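Local coordinates for protein catechol 2,3-dioxygenase (Pseudomonas sp. KL28, PDB 3HPY) that probably opens the ring of catechol with molecular oxygen at an iron centre, giving 2-hydroxy-6-oxohexa-2,4-dienoate as part of aromatic hydrocarbon breakdown, at residues Val14-Leu19 and Asp260-Arg265. Sequence-based numbering, arbitrary orientation.
Sequences VRVLNL and DPSGNR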
loop_
_atom_site.group_PDB
_atom_site.type_symbol
_atom_site.label_atom_id
_atom_site.label_comp_id
_atom_site.label_asym_id
_atom_site.label_seq_id
_atom_site.Cartn_x
_atom_site.Cartn_y
_atom_site.Cartn_z
ATOM N N VAL C 14 24.650 16.951 -12.933
ATOM C CA VAL C 14 25.319 15.673 -13.152
ATOM C C VAL C 14 25.704 15.516 -14.623
ATOM O O VAL C 14 24.983 15.954 -15.523
ATOM C CB VAL C 14 24.394 14.493 -12.730
ATOM C CG1 VAL C 14 25.060 13.155 -13.034
ATOM C CG2 VAL C 14 24.081 14.587 -11.247
ATOM N N ARG C 15 26.848 14.887 -14.852
ATOM C CA ARG C 15 27.357 14.669 -16.197
ATOM C C ARG C 15 27.190 13.219 -16.653
ATOM O O ARG C 15 27.447 12.291 -15.900
ATOM C CB ARG C 15 28.830 15.073 -16.246
ATOM C CG ARG C 15 29.617 14.728 -14.985
ATOM C CD ARG C 15 31.089 15.076 -15.166
ATOM N NE ARG C 15 31.951 14.468 -14.155
ATOM C CZ ARG C 15 32.178 14.977 -12.949
ATOM N NH1 ARG C 15 31.612 16.120 -12.582
ATOM N NH2 ARG C 15 32.975 14.335 -12.106
ATOM N N VAL C 16 26.739 13.035 -17.886
ATOM C CA VAL C 16 26.550 11.698 -18.434
ATOM C C VAL C 16 27.443 11.510 -19.662
ATOM O O VAL C 16 27.771 12.473 -20.355
ATOM C CB VAL C 16 25.080 11.456 -18.843
ATOM C CG1 VAL C 16 24.199 11.348 -17.605
ATOM C CG2 VAL C 16 24.601 12.581 -19.730
ATOM N N LEU C 17 27.839 10.268 -19.917
ATOM C CA LEU C 17 28.695 9.942 -21.056
ATOM C C LEU C 17 27.963 10.149 -22.386
ATOM O O LEU C 17 28.560 10.610 -23.362
ATOM C CB LEU C 17 29.159 8.490 -20.953
ATOM C CG LEU C 17 29.705 8.030 -19.595
ATOM C CD1 LEU C 17 29.936 6.524 -19.609
ATOM C CD2 LEU C 17 30.993 8.769 -19.282
ATOM N N ASN C 18 26.681 9.790 -22.428
ATOM C CA ASN C 18 25.878 9.950 -23.637
ATOM C C ASN C 18 24.637 10.770 -23.318
ATOM O O ASN C 18 23.691 10.284 -22.695
ATOM C CB ASN C 18 25.460 8.588 -24.199
ATOM C CG ASN C 18 24.811 8.695 -25.573
ATOM O OD1 ASN C 18 23.845 9.438 -25.773
ATOM N ND2 ASN C 18 25.341 7.945 -26.529
ATOM N N LEU C 19 24.648 12.019 -23.761
ATOM C CA LEU C 19 23.539 12.929 -23.517
ATOM C C LEU C 19 22.211 12.370 -24.016
ATOM O O LEU C 19 21.224 12.358 -23.279
ATOM C CB LEU C 19 23.817 14.272 -24.189
ATOM C CG LEU C 19 23.605 15.523 -23.339
ATOM C CD1 LEU C 19 23.892 16.757 -24.181
ATOM C CD2 LEU C 19 22.191 15.560 -22.811
ATOM N N ASP C 260 22.203 4.903 -13.622
ATOM C CA ASP C 260 21.723 5.449 -14.860
ATOM C C ASP C 260 22.702 4.976 -15.950
ATOM O O ASP C 260 23.784 4.465 -15.653
ATOM C CB ASP C 260 21.522 6.973 -14.741
ATOM C CG ASP C 260 22.769 7.782 -15.005
ATOM O OD1 ASP C 260 23.895 7.244 -14.908
ATOM O OD2 ASP C 260 22.602 8.990 -15.298
ATOM N N PRO C 261 22.301 5.081 -17.222
ATOM C CA PRO C 261 23.081 4.670 -18.401
ATOM C C PRO C 261 24.579 4.992 -18.408
ATOM O O PRO C 261 25.354 4.323 -19.092
ATOM C CB PRO C 261 22.342 5.341 -19.555
ATOM C CG PRO C 261 20.928 5.386 -19.064
ATOM C CD PRO C 261 21.078 5.794 -17.625
ATOM N N SER C 262 24.985 6.014 -17.658
ATOM C CA SER C 262 26.394 6.398 -17.591
ATOM C C SER C 262 27.042 5.893 -16.306
ATOM O O SER C 262 28.233 6.081 -16.096
ATOM C CB SER C 262 26.545 7.923 -17.644
ATOM O OG SER C 262 25.915 8.472 -18.783
ATOM N N GLY C 263 26.263 5.260 -15.438
ATOM C CA GLY C 263 26.829 4.768 -14.195
ATOM C C GLY C 263 26.575 5.658 -12.985
ATOM O O GLY C 263 27.084 5.400 -11.895
ATOM N N ASN C 264 25.795 6.714 -13.167
ATOM C CA ASN C 264 25.460 7.591 -12.056
ATOM C C ASN C 264 24.355 6.903 -11.255
ATOM O O ASN C 264 23.256 6.676 -11.771
ATOM C CB ASN C 264 24.936 8.931 -12.567
ATOM C CG ASN C 264 25.979 9.716 -13.329
ATOM O OD1 ASN C 264 25.714 10.218 -14.426
ATOM N ND2 ASN C 264 27.168 9.843 -12.750
ATOM N N ARG C 265 24.641 6.573 -10.001
ATOM C CA ARG C 265 23.654 5.936 -9.145
ATOM C C ARG C 265 22.608 6.958 -8.699
ATOM O O ARG C 265 22.935 8.103 -8.370
ATOM C CB ARG C 265 24.319 5.346 -7.899
ATOM C CG ARG C 265 23.334 4.678 -6.944
ATOM C CD ARG C 265 23.953 4.304 -5.596
ATOM N NE ARG C 265 24.903 3.195 -5.665
ATOM C CZ ARG C 265 26.209 3.323 -5.455
ATOM N NH1 ARG C 265 26.718 4.512 -5.167
ATOM N NH2 ARG C 265 27.005 2.263 -5.513
HETATM O O HOH W 1 23.897 8.648 -20.651
#
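The end of strand 9-16 comes up against a type I beta turn with a G1 bulge, Asp-260 to Gly-263, which links antiparallel strands 254-259 and 265-270 as a hairpin, and the backbones come nearest at Val-16 and Ser-262, whose CA atoms lie 5.4 Å apart. The contact joins the two halves of an extradiol dioxygenase, each belonging to the vicinal oxygen chelate (glyoxalase) superfamily. Asp-260 shapes the turn from within: it makes an Asx turn, its OD1 accepting from Ser-262 N, and takes a second, shorter bond of 2.6 Å from Asn-264 N. Both donors stand above the carboxylate plane, Ser-262 N by 66°. The other oxygen, OD2, is hydrogen-bonded to Tyr-26 of helix 19-29, so this buried acid also ties the turn to the first half. Gly-263 suits the fourth position, where phi is 100° and a CB would collide with the carbonyl oxygen of Ser-262.

Ser-262 carries the cross-link. With OG anti to its carbonyl carbon (chi1 -55°), the short hydroxyl reaches the strand end and accepts from Leu-17 N at 2.9 Å, a somewhat bent bond. Aliphatic groups of the strand end pack around this hydroxyl: Val-16 CB lies 3.1 Å from Ser-262 OG, and Val-16 CG1 slants obliquely across to face Asp-260 OD2, while Leu-17 lays CG against Ser-262 CB at 3.7 Å. Farther along the strand, Val-14 turns CG1 anti to its backbone N and meets the buried amide of Asn-264 tip to tip. Beyond the strand, Asn-18 caps helix 19-29, its OD1 accepting from Glu-21 N. One water completes the junction, donating to Asn-18 O at 2.6 Å and hydrogen-bonded to Ser-262 OG at 2.8 Å.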